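Local atomic coordinates of EpsJ (Vibrio vulnificus, PDB entry 2RET), a protein that is a pseudopilin of the type 2 secretion system that forms a binary complex with EpsI and probably helps build the pseudopilus thought to push proteins out of the cell. Residues 60-65 with 91-96. Residues are numbered along the deposited sequence; the frame is centred on the assembly and turned at random.
Sequences DSDNKG and RIKDER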
loop_
_atom_site.group_PDB
_atom_site.type_symbol
_atom_site.label_atom_id
_atom_site.label_comp_id
_atom_site.label_asym_id
_atom_site.label_seq_id
_atom_site.Cartn_x
_atom_site.Cartn_y
_atom_site.Cartn_z
ATOM N N ASP B 60 35.064 -7.934 -9.174
ATOM C CA ASP B 60 36.490 -8.021 -8.874
ATOM C C ASP B 60 36.773 -8.602 -7.480
ATOM O O ASP B 60 37.858 -8.441 -6.958
ATOM C CB ASP B 60 37.143 -6.630 -9.022
ATOM C CG ASP B 60 38.657 -6.679 -9.054
ATOM O OD1 ASP B 60 39.217 -7.728 -9.442
ATOM O OD2 ASP B 60 39.295 -5.665 -8.682
ATOM N N SER B 61 35.817 -9.323 -6.903
ATOM C CA SER B 61 36.043 -10.024 -5.662
ATOM C C SER B 61 37.231 -10.988 -5.782
ATOM O O SER B 61 37.472 -11.506 -6.864
ATOM C CB SER B 61 34.776 -10.792 -5.259
ATOM O OG SER B 61 34.932 -11.338 -3.978
ATOM N N ASP B 62 37.991 -11.172 -4.684
ATOM C CA ASP B 62 39.046 -12.221 -4.574
ATOM C C ASP B 62 38.399 -13.603 -4.422
ATOM O O ASP B 62 39.054 -14.610 -4.634
ATOM C CB ASP B 62 39.956 -12.055 -3.344
ATOM C CG ASP B 62 40.747 -10.748 -3.320
ATOM O OD1 ASP B 62 40.880 -10.072 -4.345
ATOM O OD2 ASP B 62 41.236 -10.393 -2.227
ATOM N N ASN B 63 37.135 -13.670 -3.989
ATOM C CA ASN B 63 36.380 -14.909 -4.157
ATOM C C ASN B 63 34.980 -14.621 -4.678
ATOM O O ASN B 63 34.836 -14.091 -5.778
ATOM C CB ASN B 63 36.443 -15.826 -2.913
ATOM C CG ASN B 63 36.224 -15.076 -1.587
ATOM O OD1 ASN B 63 37.190 -14.521 -1.018
ATOM N ND2 ASN B 63 34.957 -15.092 -1.062
ATOM N N LYS B 64 33.946 -14.969 -3.926
ATOM C CA LYS B 64 32.585 -14.782 -4.417
ATOM C C LYS B 64 32.182 -13.354 -4.335
ATOM O O LYS B 64 32.661 -12.627 -3.465
ATOM C CB LYS B 64 31.601 -15.625 -3.629
ATOM C CG LYS B 64 31.607 -17.046 -4.085
ATOM C CD LYS B 64 30.997 -17.174 -5.479
ATOM C CE LYS B 64 30.686 -18.620 -5.776
ATOM N NZ LYS B 64 31.691 -19.507 -5.170
ATOM N N GLY B 65 31.330 -12.954 -5.269
ATOM C CA GLY B 65 30.590 -11.696 -5.146
ATOM C C GLY B 65 29.116 -11.801 -5.453
ATOM O O GLY B 65 28.703 -12.678 -6.178
ATOM N N ARG B 91 31.621 -7.944 -1.917
ATOM C CA ARG B 91 32.768 -8.701 -2.403
ATOM C C ARG B 91 33.831 -8.746 -1.333
ATOM O O ARG B 91 33.767 -7.977 -0.355
ATOM C CB ARG B 91 33.331 -8.018 -3.641
ATOM C CG ARG B 91 33.812 -6.643 -3.354
ATOM C CD ARG B 91 34.480 -6.033 -4.499
ATOM N NE ARG B 91 35.225 -4.854 -4.080
ATOM C CZ ARG B 91 35.393 -3.772 -4.837
ATOM N NH1 ARG B 91 34.871 -3.705 -6.059
ATOM N NH2 ARG B 91 36.085 -2.742 -4.375
ATOM N N ILE B 92 34.821 -9.614 -1.518
ATOM C CA ILE B 92 36.001 -9.639 -0.660
ATOM C C ILE B 92 37.186 -9.051 -1.426
ATOM O O ILE B 92 37.458 -9.435 -2.562
ATOM C CB ILE B 92 36.367 -11.076 -0.154
ATOM C CG1 ILE B 92 35.172 -11.747 0.548
ATOM C CG2 ILE B 92 37.640 -11.059 0.773
ATOM C CD1 ILE B 92 34.799 -11.146 1.874
ATOM N N LYS B 93 37.877 -8.112 -0.797
ATOM C CA LYS B 93 39.152 -7.619 -1.291
ATOM C C LYS B 93 40.170 -7.649 -0.182
ATOM O O LYS B 93 40.026 -6.937 0.798
ATOM C CB LYS B 93 39.019 -6.211 -1.819
ATOM C CG LYS B 93 38.645 -6.183 -3.264
ATOM C CD LYS B 93 39.857 -6.485 -4.109
ATOM C CE LYS B 93 39.490 -7.423 -5.212
ATOM N NZ LYS B 93 40.673 -7.974 -5.930
ATOM N N ASP B 94 41.175 -8.505 -0.348
ATOM C CA ASP B 94 42.250 -8.666 0.595
ATOM C C ASP B 94 41.747 -8.871 2.011
ATOM O O ASP B 94 42.079 -8.129 2.931
ATOM C CB ASP B 94 43.229 -7.516 0.450
ATOM C CG ASP B 94 44.053 -7.621 -0.851
ATOM O OD1 ASP B 94 44.760 -8.650 -1.059
ATOM O OD2 ASP B 94 43.981 -6.674 -1.659
ATOM N N GLU B 95 40.911 -9.907 2.130
ATOM C CA GLU B 95 40.263 -10.306 3.369
ATOM C C GLU B 95 39.440 -9.188 4.024
ATOM O O GLU B 95 39.277 -9.153 5.235
ATOM C CB GLU B 95 41.312 -10.917 4.308
ATOM C CG GLU B 95 41.792 -12.262 3.772
ATOM C CD GLU B 95 42.866 -12.929 4.620
ATOM O OE1 GLU B 95 43.532 -12.227 5.437
ATOM O OE2 GLU B 95 43.050 -14.164 4.443
ATOM N N ARG B 96 38.941 -8.278 3.200
ATOM C CA ARG B 96 37.974 -7.283 3.614
ATOM C C ARG B 96 36.641 -7.521 2.892
ATOM O O ARG B 96 36.605 -7.626 1.662
ATOM C CB ARG B 96 38.420 -5.876 3.220
ATOM C CG ARG B 96 39.285 -5.147 4.178
ATOM C CD ARG B 96 39.372 -3.668 3.716
ATOM N NE ARG B 96 39.572 -3.554 2.257
ATOM C CZ ARG B 96 40.763 -3.521 1.641
ATOM N NH1 ARG B 96 41.902 -3.553 2.328
ATOM N NH2 ARG B 96 40.823 -3.437 0.322
HETATM O O HOH W 1 41.149 -11.607 -0.091
#
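The carboxylate of Asp-62 is gripped at both oxygens: OD1 is met nearly along its C-O axis by Lys-93 NZ, 2.6 Å away in a salt bridge, while OD2 takes Asp-94 N from above the carboxylate plane at 2.7 Å. Within 91-96, the guanidinium of Arg-96, whose NE pairs with Glu-98, lays one face over Lys-93 O. The arrangement illustrates how a loop is fastened beside a tight beta-hairpin turn: Asp-94 and Glu-95, both at positive phi, link strands 79-93 and 96-102, and loop 60-63 is tied to the end of the former. A water on OD2 also accepts from Glu-95 N. Asp-94 OD1, 4.1 Å from Asp-62 OD2, would repel it, but Lys-93, the Asp-94 N-H and the water probably offset this and favour the charged form of Asp-62. Bent at chi2 and chi3, Lys-93 crosses Asp-62 at about a right angle and reaches Asp-60 OD1 in a long, weaker salt bridge. On the backbone, Asp-62 N donates to Ile-92 O almost straight (175°), in the carbonyl plane. With OG anti to the backbone N (chi1 -173°), Ser-61 gives its buried hydroxyl three partners: OG accepts from Asn-63 N, closing an ST turn, donates to Lys-64 O, and accepts from Ile-92 N at 3.0 Å.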